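Local structure of PTS system, cellobiose-specific IIA component (Bacillus anthracis, 3K1S) at residues Pro12-Arg23 against Leu77-Ala88. The protein probably relays a phosphoryl group within a bacterial phosphotransferase system that imports and phosphorylates cellobiose, acting as its IIA component. Numbering follows the deposited sequence.
Sequences PFQLILNSGNAR and LLIHAQDHLMNA. With MG (magnesium ion), chain M.
Ile-16 is the central knob between two nearly parallel helices, its side chain set in a hollow formed by Leu-77, His-80, Ala-81 and His-84. With CG1 anti to its own carbonyl carbon (chi1 -65°), the longer branch runs over Ala-81, where Ile-16 CG1 lies 3.7 Å from Ala-81 CA. In return, Ala-81 is a small bump that fits between Pro-12 and Leu-15, its CB 3.5 Å from Pro-12 O and 4.0 Å from Leu-15 CB. The two methyls of Leu-77 part: CD1 meets Ile-16 CD1 and CD2 stands over one face of the Phe-13 ring in a CH-pi contact, 3.7 Å from the ring centroid, while CG rests on Pro-12 CB. Further along, the small residues Ser-19, Ala-22 and Ala-88 keep the backbones close. Ser-19 OG bonds back to Leu-15 O at 2.7 Å and sits 3.1 Å from Leu-85 CA, and Ala-88 CB presses on Ser-19 O at 3.4 Å beside Ala-22 CB. The axes of segments 12-23 and 77-88 approach to 8.4 Å at 25°. Helix 38-67 completes the three-helix bundle, with Gln-82 NE2 hydrogen-bonded to Gln-59 and Leu-85 packed on Ala-55, while Asp-83 on another side of helix 76-108 shares the magnesium ion with Asp-83 of both neighbouring subunits in the trimer.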
# COMPACT_ATOMS: atom_id res chain seq x y z
N PRO A 12 10.23 14.76 6.12
CA PRO A 12 9.17 13.81 6.46
C PRO A 12 7.81 14.47 6.68
O PRO A 12 6.80 13.98 6.16
CB PRO A 12 9.70 13.17 7.75
CG PRO A 12 11.18 13.20 7.56
CD PRO A 12 11.46 14.52 6.90
N PHE A 13 7.77 15.58 7.42
CA PHE A 13 6.52 16.32 7.66
C PHE A 13 5.84 16.81 6.38
O PHE A 13 4.61 16.74 6.26
CB PHE A 13 6.75 17.51 8.61
CG PHE A 13 7.10 17.11 10.02
CD1 PHE A 13 6.12 16.68 10.90
CD2 PHE A 13 8.42 17.19 10.47
CE1 PHE A 13 6.44 16.33 12.21
CE2 PHE A 13 8.75 16.83 11.78
CZ PHE A 13 7.76 16.40 12.65
N GLN A 14 6.64 17.30 5.43
CA GLN A 14 6.14 17.80 4.16
C GLN A 14 5.58 16.67 3.31
O GLN A 14 4.55 16.82 2.65
CB GLN A 14 7.24 18.53 3.37
CG GLN A 14 7.81 19.78 4.06
CD GLN A 14 6.95 21.02 3.86
OE1 GLN A 14 5.73 20.98 4.04
NE2 GLN A 14 7.59 22.13 3.49
N LEU A 15 6.28 15.54 3.31
CA LEU A 15 5.82 14.35 2.58
C LEU A 15 4.50 13.83 3.13
O LEU A 15 3.63 13.41 2.38
CB LEU A 15 6.87 13.24 2.62
CG LEU A 15 8.10 13.36 1.72
CD1 LEU A 15 9.08 12.25 2.06
CD2 LEU A 15 7.74 13.31 0.25
N ILE A 16 4.36 13.86 4.45
CA ILE A 16 3.17 13.36 5.13
C ILE A 16 1.99 14.29 4.86
O ILE A 16 0.88 13.83 4.55
CB ILE A 16 3.43 13.12 6.65
CG1 ILE A 16 4.47 11.99 6.83
CG2 ILE A 16 2.13 12.77 7.40
CD1 ILE A 16 5.02 11.83 8.25
N LEU A 17 2.23 15.60 4.94
CA LEU A 17 1.20 16.58 4.64
C LEU A 17 0.59 16.38 3.25
O LEU A 17 -0.62 16.20 3.11
CB LEU A 17 1.75 18.01 4.78
CG LEU A 17 0.81 19.19 4.53
CD1 LEU A 17 -0.33 19.21 5.54
CD2 LEU A 17 1.58 20.50 4.58
N ASN A 18 1.45 16.41 2.23
CA ASN A 18 1.04 16.34 0.83
C ASN A 18 0.49 14.97 0.43
O ASN A 18 -0.58 14.88 -0.17
CB ASN A 18 2.20 16.75 -0.10
CG ASN A 18 2.56 18.22 0.04
OD1 ASN A 18 1.92 19.09 -0.56
ND2 ASN A 18 3.59 18.51 0.84
N SER A 19 1.22 13.91 0.78
CA SER A 19 0.75 12.53 0.59
C SER A 19 -0.58 12.27 1.30
O SER A 19 -1.46 11.62 0.74
CB SER A 19 1.79 11.53 1.10
OG SER A 19 3.01 11.65 0.38
N GLY A 20 -0.72 12.77 2.52
CA GLY A 20 -1.95 12.63 3.29
C GLY A 20 -3.11 13.29 2.58
O GLY A 20 -4.19 12.71 2.47
N ASN A 21 -2.89 14.51 2.11
CA ASN A 21 -3.89 15.22 1.31
C ASN A 21 -4.20 14.52 -0.01
O ASN A 21 -5.35 14.51 -0.46
CB ASN A 21 -3.46 16.67 1.07
CG ASN A 21 -3.49 17.52 2.35
OD1 ASN A 21 -4.11 17.14 3.34
ND2 ASN A 21 -2.82 18.66 2.31
N ALA A 22 -3.19 13.90 -0.62
CA ALA A 22 -3.41 13.08 -1.81
C ALA A 22 -4.34 11.91 -1.50
O ALA A 22 -5.34 11.71 -2.19
CB ALA A 22 -2.09 12.57 -2.38
N ARG A 23 -4.05 11.17 -0.43
CA ARG A 23 -4.88 10.07 -0.04
C ARG A 23 -6.30 10.54 0.29
O ARG A 23 -7.25 9.95 -0.14
CB ARG A 23 -4.26 9.36 1.16
CG ARG A 23 -4.97 8.13 1.56
CD ARG A 23 -4.72 7.74 3.00
NE ARG A 23 -5.82 6.93 3.48
CZ ARG A 23 -6.87 7.41 4.15
NH1 ARG A 23 -6.93 8.69 4.46
NH2 ARG A 23 -7.85 6.60 4.51
N LEU A 77 10.09 8.42 11.48
CA LEU A 77 9.22 9.38 10.78
C LEU A 77 9.50 9.41 9.27
O LEU A 77 8.56 9.41 8.48
CB LEU A 77 9.28 10.80 11.39
CG LEU A 77 8.12 11.72 10.99
CD1 LEU A 77 6.78 11.20 11.51
CD2 LEU A 77 8.33 13.17 11.43
N LEU A 78 10.77 9.41 8.88
CA LEU A 78 11.14 9.36 7.47
C LEU A 78 10.62 8.09 6.79
O LEU A 78 10.11 8.16 5.67
CB LEU A 78 12.65 9.49 7.29
CG LEU A 78 13.24 9.36 5.88
CD1 LEU A 78 12.68 10.39 4.92
CD2 LEU A 78 14.76 9.45 5.94
N ILE A 79 10.74 6.95 7.46
CA ILE A 79 10.25 5.68 6.93
C ILE A 79 8.74 5.75 6.78
O ILE A 79 8.19 5.36 5.74
CB ILE A 79 10.62 4.49 7.84
CG1 ILE A 79 12.14 4.32 7.90
CG2 ILE A 79 9.94 3.20 7.33
CD1 ILE A 79 12.63 3.45 9.04
N HIS A 80 8.08 6.27 7.81
CA HIS A 80 6.64 6.48 7.81
C HIS A 80 6.22 7.42 6.68
O HIS A 80 5.24 7.16 5.97
CB HIS A 80 6.22 7.06 9.17
CG HIS A 80 4.75 7.02 9.43
ND1 HIS A 80 4.01 5.86 9.42
CD2 HIS A 80 3.88 8.01 9.74
CE1 HIS A 80 2.75 6.13 9.71
NE2 HIS A 80 2.64 7.43 9.91
N ALA A 81 6.97 8.51 6.51
CA ALA A 81 6.73 9.48 5.43
C ALA A 81 6.82 8.81 4.07
O ALA A 81 5.98 9.04 3.20
CB ALA A 81 7.71 10.63 5.52
N GLN A 82 7.83 7.97 3.88
CA GLN A 82 7.97 7.23 2.63
C GLN A 82 6.78 6.29 2.42
O GLN A 82 6.28 6.17 1.30
CB GLN A 82 9.29 6.45 2.61
CG GLN A 82 10.52 7.34 2.49
CD GLN A 82 10.65 7.96 1.12
OE1 GLN A 82 10.67 7.25 0.10
NE2 GLN A 82 10.73 9.28 1.07
N ASP A 83 6.35 5.64 3.50
CA ASP A 83 5.19 4.74 3.46
C ASP A 83 3.95 5.50 3.01
O ASP A 83 3.21 5.04 2.13
CB ASP A 83 4.96 4.10 4.83
CG ASP A 83 5.90 2.93 5.12
OD1 ASP A 83 6.33 2.24 4.18
OD2 ASP A 83 6.19 2.69 6.32
N HIS A 84 3.72 6.67 3.61
CA HIS A 84 2.58 7.51 3.25
C HIS A 84 2.58 7.93 1.78
O HIS A 84 1.53 7.91 1.14
CB HIS A 84 2.46 8.73 4.17
CG HIS A 84 1.77 8.43 5.46
ND1 HIS A 84 0.47 7.97 5.53
CD2 HIS A 84 2.20 8.52 6.74
CE1 HIS A 84 0.13 7.80 6.79
NE2 HIS A 84 1.17 8.12 7.55
N LEU A 85 3.75 8.31 1.25
CA LEU A 85 3.85 8.74 -0.14
C LEU A 85 3.48 7.60 -1.08
O LEU A 85 2.62 7.77 -1.96
CB LEU A 85 5.25 9.26 -0.47
CG LEU A 85 5.53 9.58 -1.95
CD1 LEU A 85 4.66 10.72 -2.46
CD2 LEU A 85 6.99 9.90 -2.17
N MSE A 86 4.13 6.46 -0.89
CA MSE A 86 3.84 5.27 -1.68
C MSE A 86 2.41 4.76 -1.49
O MSE A 86 1.80 4.26 -2.44
CB MSE A 86 4.87 4.16 -1.40
CG MSE A 86 6.27 4.48 -1.93
SE MSE A 86 6.31 4.69 -3.89
CE MSE A 86 6.33 2.80 -4.38
N ASN A 87 1.88 4.89 -0.28
CA ASN A 87 0.49 4.55 0.01
C ASN A 87 -0.53 5.42 -0.74
O ASN A 87 -1.52 4.91 -1.27
CB ASN A 87 0.19 4.61 1.51
CG ASN A 87 -1.17 4.04 1.85
OD1 ASN A 87 -1.47 2.90 1.51
ND2 ASN A 87 -2.01 4.84 2.50
N ALA A 88 -0.27 6.73 -0.76
CA ALA A 88 -1.12 7.68 -1.49
C ALA A 88 -1.20 7.33 -2.97
O ALA A 88 -2.27 7.36 -3.58
CB ALA A 88 -0.60 9.10 -1.30
MG MG M . 8.19 1.49 3.64
O HOH W 1 -5.27 4.48 2.98
O HOH W 2 8.82 3.20 3.75
O HOH W 3 8.41 1.12 5.76
O HOH W 4 9.88 0.44 2.95